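Local coordinates for trans-2-enoyl-CoA reductase [NADH] (Treponema denticola ATCC 35405, PDB 4GGO), which catalyses the NADH-dependent reduction of the carbon-carbon double bond of trans-2-enoyl-CoA thioesters such as crotonyl-CoA, a step of fatty acid synthesis, at residues L17-E29 and E387-I401. Numbering follows the deposited sequence.
Sequences LNAHPQGCKKGVE and EGINYEAEVERFDRI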
loop_
_atom_site.group_PDB
_atom_site.type_symbol
_atom_site.label_atom_id
_atom_site.label_comp_id
_atom_site.label_asym_id
_atom_site.label_seq_id
_atom_site.Cartn_x
_atom_site.Cartn_y
_atom_site.Cartn_z
ATOM N N LEU A 17 16.844 7.626 -2.498
ATOM C CA LEU A 17 17.086 8.350 -1.254
ATOM C C LEU A 17 16.318 9.665 -1.150
ATOM O O LEU A 17 15.804 10.003 -0.086
ATOM C CB LEU A 17 18.585 8.600 -1.064
ATOM C CG LEU A 17 19.468 7.350 -1.033
ATOM C CD1 LEU A 17 20.907 7.706 -0.646
ATOM C CD2 LEU A 17 18.884 6.287 -0.106
ATOM N N ASN A 18 16.242 10.402 -2.253
ATOM C CA ASN A 18 15.596 11.712 -2.246
ATOM C C ASN A 18 14.190 11.708 -2.845
ATOM O O ASN A 18 13.647 10.655 -3.177
ATOM C CB ASN A 18 16.475 12.741 -2.961
ATOM C CG ASN A 18 16.803 12.338 -4.382
ATOM O OD1 ASN A 18 16.738 11.162 -4.737
ATOM N ND2 ASN A 18 17.163 13.314 -5.206
ATOM N N ALA A 19 13.604 12.894 -2.976
ATOM C CA ALA A 19 12.256 13.024 -3.515
ATOM C C ALA A 19 12.045 14.384 -4.171
ATOM O O ALA A 19 12.627 15.384 -3.750
ATOM C CB ALA A 19 11.224 12.795 -2.421
ATOM N N HIS A 20 11.210 14.411 -5.203
ATOM C CA HIS A 20 10.890 15.650 -5.900
ATOM C C HIS A 20 9.551 16.186 -5.403
ATOM O O HIS A 20 8.517 15.549 -5.598
ATOM C CB HIS A 20 10.839 15.409 -7.409
ATOM C CG HIS A 20 11.061 16.643 -8.227
ATOM N ND1 HIS A 20 10.050 17.534 -8.522
ATOM C CD2 HIS A 20 12.176 17.132 -8.819
ATOM C CE1 HIS A 20 10.535 18.519 -9.257
ATOM N NE2 HIS A 20 11.822 18.298 -9.451
ATOM N N PRO A 21 9.570 17.359 -4.750
ATOM C CA PRO A 21 8.383 17.960 -4.130
ATOM C C PRO A 21 7.225 18.163 -5.105
ATOM O O PRO A 21 6.100 17.768 -4.803
ATOM C CB PRO A 21 8.898 19.316 -3.635
ATOM C CG PRO A 21 10.359 19.108 -3.434
ATOM C CD PRO A 21 10.777 18.173 -4.529
ATOM N N GLN A 22 7.498 18.770 -6.254
ATOM C CA GLN A 22 6.452 19.041 -7.237
ATOM C C GLN A 22 5.975 17.756 -7.904
ATOM O O GLN A 22 4.796 17.616 -8.228
ATOM C CB GLN A 22 6.935 20.039 -8.293
ATOM C CG GLN A 22 7.128 21.459 -7.781
ATOM C CD GLN A 22 8.348 21.603 -6.892
ATOM O OE1 GLN A 22 8.232 21.906 -5.705
ATOM N NE2 GLN A 22 9.527 21.383 -7.465
ATOM N N GLY A 23 6.900 16.824 -8.108
ATOM C CA GLY A 23 6.575 15.539 -8.697
ATOM C C GLY A 23 5.627 14.743 -7.822
ATOM O O GLY A 23 4.692 14.113 -8.317
ATOM N N CYS A 24 5.873 14.769 -6.516
ATOM C CA CYS A 24 4.996 14.105 -5.560
ATOM C C CYS A 24 3.611 14.742 -5.575
ATOM O O CYS A 24 2.595 14.047 -5.517
ATOM C CB CYS A 24 5.588 14.164 -4.150
ATOM S SG CYS A 24 7.094 13.186 -3.927
ATOM N N LYS A 25 3.581 16.069 -5.655
ATOM C CA LYS A 25 2.329 16.814 -5.711
ATOM C C LYS A 25 1.517 16.427 -6.943
ATOM O O LYS A 25 0.325 16.139 -6.848
ATOM C CB LYS A 25 2.604 18.319 -5.721
ATOM C CG LYS A 25 1.365 19.177 -5.917
ATOM C CD LYS A 25 1.715 20.657 -5.934
ATOM C CE LYS A 25 0.470 21.520 -6.090
ATOM N NZ LYS A 25 0.795 22.974 -6.070
ATOM N N LYS A 26 2.177 16.420 -8.097
ATOM C CA LYS A 26 1.536 16.051 -9.354
ATOM C C LYS A 26 1.017 14.617 -9.301
ATOM O O LYS A 26 -0.045 14.311 -9.845
ATOM C CB LYS A 26 2.518 16.216 -10.517
ATOM C CG LYS A 26 1.949 15.877 -11.886
ATOM C CD LYS A 26 0.787 16.781 -12.254
ATOM C CE LYS A 26 0.496 16.716 -13.746
ATOM N NZ LYS A 26 0.303 15.317 -14.222
ATOM N N GLY A 27 1.770 13.745 -8.637
ATOM C CA GLY A 27 1.376 12.358 -8.474
ATOM C C GLY A 27 0.082 12.225 -7.694
ATOM O O GLY A 27 -0.775 11.406 -8.028
ATOM N N VAL A 28 -0.060 13.035 -6.650
ATOM C CA VAL A 28 -1.278 13.044 -5.849
ATOM C C VAL A 28 -2.444 13.605 -6.657
ATOM O O VAL A 28 -3.548 13.059 -6.632
ATOM C CB VAL A 28 -1.098 13.866 -4.556
ATOM C CG1 VAL A 28 -2.419 13.993 -3.811
ATOM C CG2 VAL A 28 -0.038 13.233 -3.668
ATOM N N GLU A 29 -2.188 14.691 -7.381
ATOM C CA GLU A 29 -3.215 15.337 -8.191
ATOM C C GLU A 29 -3.740 14.430 -9.300
ATOM O O GLU A 29 -4.936 14.427 -9.590
ATOM C CB GLU A 29 -2.691 16.647 -8.786
ATOM C CG GLU A 29 -2.573 17.779 -7.779
ATOM C CD GLU A 29 -1.984 19.039 -8.382
ATOM O OE1 GLU A 29 -1.224 18.930 -9.366
ATOM O OE2 GLU A 29 -2.284 20.139 -7.871
ATOM N N GLU A 387 4.542 12.736 -15.383
ATOM C CA GLU A 387 4.217 13.553 -16.545
ATOM C C GLU A 387 3.849 14.981 -16.154
ATOM O O GLU A 387 3.145 15.200 -15.168
ATOM C CB GLU A 387 3.068 12.910 -17.327
ATOM C CG GLU A 387 3.133 13.117 -18.827
ATOM C CD GLU A 387 2.077 12.315 -19.566
ATOM O OE1 GLU A 387 2.340 11.896 -20.714
ATOM O OE2 GLU A 387 0.985 12.103 -18.999
ATOM N N GLY A 388 4.333 15.947 -16.927
ATOM C CA GLY A 388 3.997 17.343 -16.710
ATOM C C GLY A 388 4.956 18.086 -15.798
ATOM O O GLY A 388 4.694 19.225 -15.408
ATOM N N ILE A 389 6.068 17.447 -15.452
ATOM C CA ILE A 389 7.070 18.073 -14.594
ATOM C C ILE A 389 8.363 18.333 -15.361
ATOM O O ILE A 389 8.874 17.450 -16.051
ATOM C CB ILE A 389 7.360 17.220 -13.342
ATOM C CG1 ILE A 389 6.082 17.024 -12.527
ATOM C CG2 ILE A 389 8.437 17.870 -12.484
ATOM C CD1 ILE A 389 5.462 18.315 -12.041
ATOM N N ASN A 390 8.882 19.551 -15.235
ATOM C CA ASN A 390 10.078 19.975 -15.957
ATOM C C ASN A 390 11.317 19.152 -15.607
ATOM O O ASN A 390 12.002 18.644 -16.499
ATOM C CB ASN A 390 10.344 21.462 -15.697
ATOM C CG ASN A 390 11.298 22.077 -16.708
ATOM O OD1 ASN A 390 12.211 21.419 -17.208
ATOM N ND2 ASN A 390 11.091 23.354 -17.009
ATOM N N TYR A 391 11.599 19.041 -14.311
ATOM C CA TYR A 391 12.783 18.344 -13.791
ATOM C C TYR A 391 14.117 19.033 -14.099
ATOM O O TYR A 391 15.062 18.945 -13.311
ATOM C CB TYR A 391 12.808 16.864 -14.205
ATOM C CG TYR A 391 11.726 16.041 -13.548
ATOM C CD1 TYR A 391 11.694 15.877 -12.173
ATOM C CD2 TYR A 391 10.739 15.425 -14.302
ATOM C CE1 TYR A 391 10.710 15.129 -11.568
ATOM C CE2 TYR A 391 9.751 14.673 -13.704
ATOM C CZ TYR A 391 9.740 14.534 -12.336
ATOM O OH TYR A 391 8.761 13.786 -11.733
ATOM N N GLU A 392 14.193 19.717 -15.235
ATOM C CA GLU A 392 15.366 20.522 -15.556
ATOM C C GLU A 392 15.255 21.878 -14.870
ATOM O O GLU A 392 16.210 22.651 -14.830
ATOM C CB GLU A 392 15.523 20.691 -17.069
ATOM C CG GLU A 392 15.713 19.385 -17.831
ATOM C CD GLU A 392 17.028 18.691 -17.511
ATOM O OE1 GLU A 392 17.927 19.334 -16.927
ATOM O OE2 GLU A 392 17.164 17.497 -17.850
ATOM N N ALA A 393 14.071 22.158 -14.334
ATOM C CA ALA A 393 13.868 23.322 -13.488
ATOM C C ALA A 393 14.298 22.963 -12.071
ATOM O O ALA A 393 13.946 21.898 -11.563
ATOM C CB ALA A 393 12.412 23.749 -13.511
ATOM N N GLU A 394 15.049 23.852 -11.428
ATOM C CA GLU A 394 15.578 23.563 -10.097
ATOM C C GLU A 394 14.572 23.847 -8.984
ATOM O O GLU A 394 13.734 24.740 -9.099
ATOM C CB GLU A 394 16.887 24.322 -9.848
ATOM C CG GLU A 394 16.721 25.766 -9.401
ATOM C CD GLU A 394 18.049 26.474 -9.210
ATOM O OE1 GLU A 394 18.132 27.678 -9.529
ATOM O OE2 GLU A 394 19.009 25.830 -8.736
ATOM N N VAL A 395 14.661 23.066 -7.911
ATOM C CA VAL A 395 13.783 23.229 -6.759
ATOM C C VAL A 395 14.360 24.260 -5.792
ATOM O O VAL A 395 15.492 24.128 -5.329
ATOM C CB VAL A 395 13.568 21.890 -6.030
ATOM C CG1 VAL A 395 12.649 22.075 -4.832
ATOM C CG2 VAL A 395 12.997 20.855 -6.989
ATOM N N GLU A 396 13.571 25.288 -5.497
ATOM C CA GLU A 396 14.022 26.400 -4.666
ATOM C C GLU A 396 14.230 25.991 -3.208
ATOM O O GLU A 396 15.265 26.294 -2.615
ATOM C CB GLU A 396 13.035 27.566 -4.772
ATOM C CG GLU A 396 12.877 28.085 -6.196
ATOM C CD GLU A 396 11.612 28.897 -6.393
ATOM O OE1 GLU A 396 10.867 28.607 -7.352
ATOM O OE2 GLU A 396 11.365 29.824 -5.595
ATOM N N ARG A 397 13.248 25.301 -2.638
ATOM C CA ARG A 397 13.368 24.794 -1.273
ATOM C C ARG A 397 12.584 23.497 -1.079
ATOM O O ARG A 397 11.764 23.127 -1.920
ATOM C CB ARG A 397 12.942 25.856 -0.255
ATOM C CG ARG A 397 11.558 26.439 -0.480
ATOM C CD ARG A 397 11.355 27.676 0.382
ATOM N NE ARG A 397 11.599 27.401 1.795
ATOM C CZ ARG A 397 11.896 28.331 2.698
ATOM N NH1 ARG A 397 11.997 29.602 2.335
ATOM N NH2 ARG A 397 12.101 27.989 3.962
ATOM N N PHE A 398 12.837 22.811 0.031
ATOM C CA PHE A 398 12.304 21.465 0.224
ATOM C C PHE A 398 11.350 21.329 1.409
ATOM O O PHE A 398 11.067 20.218 1.856
ATOM C CB PHE A 398 13.449 20.465 0.374
ATOM C CG PHE A 398 14.371 20.416 -0.807
ATOM C CD1 PHE A 398 14.111 19.564 -1.866
ATOM C CD2 PHE A 398 15.496 21.222 -0.861
ATOM C CE1 PHE A 398 14.956 19.516 -2.957
ATOM C CE2 PHE A 398 16.345 21.179 -1.951
ATOM C CZ PHE A 398 16.075 20.324 -2.999
ATOM N N ASP A 399 10.857 22.452 1.916
ATOM C CA ASP A 399 9.915 22.425 3.027
ATOM C C ASP A 399 8.525 22.868 2.588
ATOM O O ASP A 399 7.701 23.258 3.417
ATOM C CB ASP A 399 10.414 23.306 4.175
ATOM C CG ASP A 399 10.795 24.698 3.715
ATOM O OD1 ASP A 399 11.078 24.873 2.510
ATOM O OD2 ASP A 399 10.814 25.619 4.559
ATOM N N ARG A 400 8.269 22.798 1.284
ATOM C CA ARG A 400 7.004 23.265 0.718
ATOM C C ARG A 400 6.606 22.536 -0.566
ATOM O O ARG A 400 7.438 21.896 -1.214
ATOM C CB ARG A 400 7.071 24.770 0.446
ATOM C CG ARG A 400 6.621 25.634 1.609
ATOM C CD ARG A 400 7.568 26.795 1.850
ATOM N NE ARG A 400 7.178 27.565 3.026
ATOM C CZ ARG A 400 7.495 27.236 4.274
ATOM N NH1 ARG A 400 8.207 26.144 4.515
ATOM N NH2 ARG A 400 7.098 27.997 5.284
ATOM N N ILE A 401 5.326 22.635 -0.913
ATOM C CA ILE A 401 4.816 22.130 -2.185
ATOM C C ILE A 401 4.971 20.617 -2.318
ATOM O O ILE A 401 4.352 19.859 -1.569
ATOM C CB ILE A 401 5.460 22.869 -3.382
ATOM C CG1 ILE A 401 5.236 24.380 -3.245
ATOM C CG2 ILE A 401 4.893 22.367 -4.687
ATOM C CD1 ILE A 401 5.754 25.213 -4.406
HETATM O O HOH W 1 14.615 19.259 -10.928
#
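The imidazole of His20 and the phenol of Tyr391 meet in a T-shaped stack, the tyrosine edge set over the centre of one histidine face with the planes at 68°. Tyr391 CD1 lies 3.6 Å from His20 CD2. With CG anti to the backbone N (chi1 -157°), the His20 side chain turns its ring edge to the start of helix 21-38, as its N-cap: ND1 accepts Gly23 N at 3.3 Å, the N-H lying near the ring plane. That bond helps fix the ring's rotation. Ile389 CG2 sits over the centre of a Tyr391 face, while its other branch runs to the helix, where CD1 packs 3.9 Å from Lys26 CB.

Lys26 bends at chi2 (62°) and again at its end to bring NZ 3.0 Å from Glu387 O, approaching from above the carbonyl plane; the same ammonium pairs with Asp30. On the Pro21 side, Val395 splits its methyls: CG1 packs against Pro21 CG, 4.0 Å away, and also lies over one face of Phe398, toward its rim, whereas CG2 reaches the Gln22 amide, 3.5 Å from NE2. Gln22 OE1 turns to Ile401 CG2, which also touches the extended Lys25 chain at CD, 3.8 Å away.

The irregular C-terminal tail thus wraps the first turns of helix 21-38, away from the NAD site, tying the chain's two ends together. Val7 backs His20, Val395 and Phe398, Tyr391 OH bonds to Gly383 and Val386 beyond helix 371-380, and helix 95-110 packs against Pro21 and Cys24 through Tyr98.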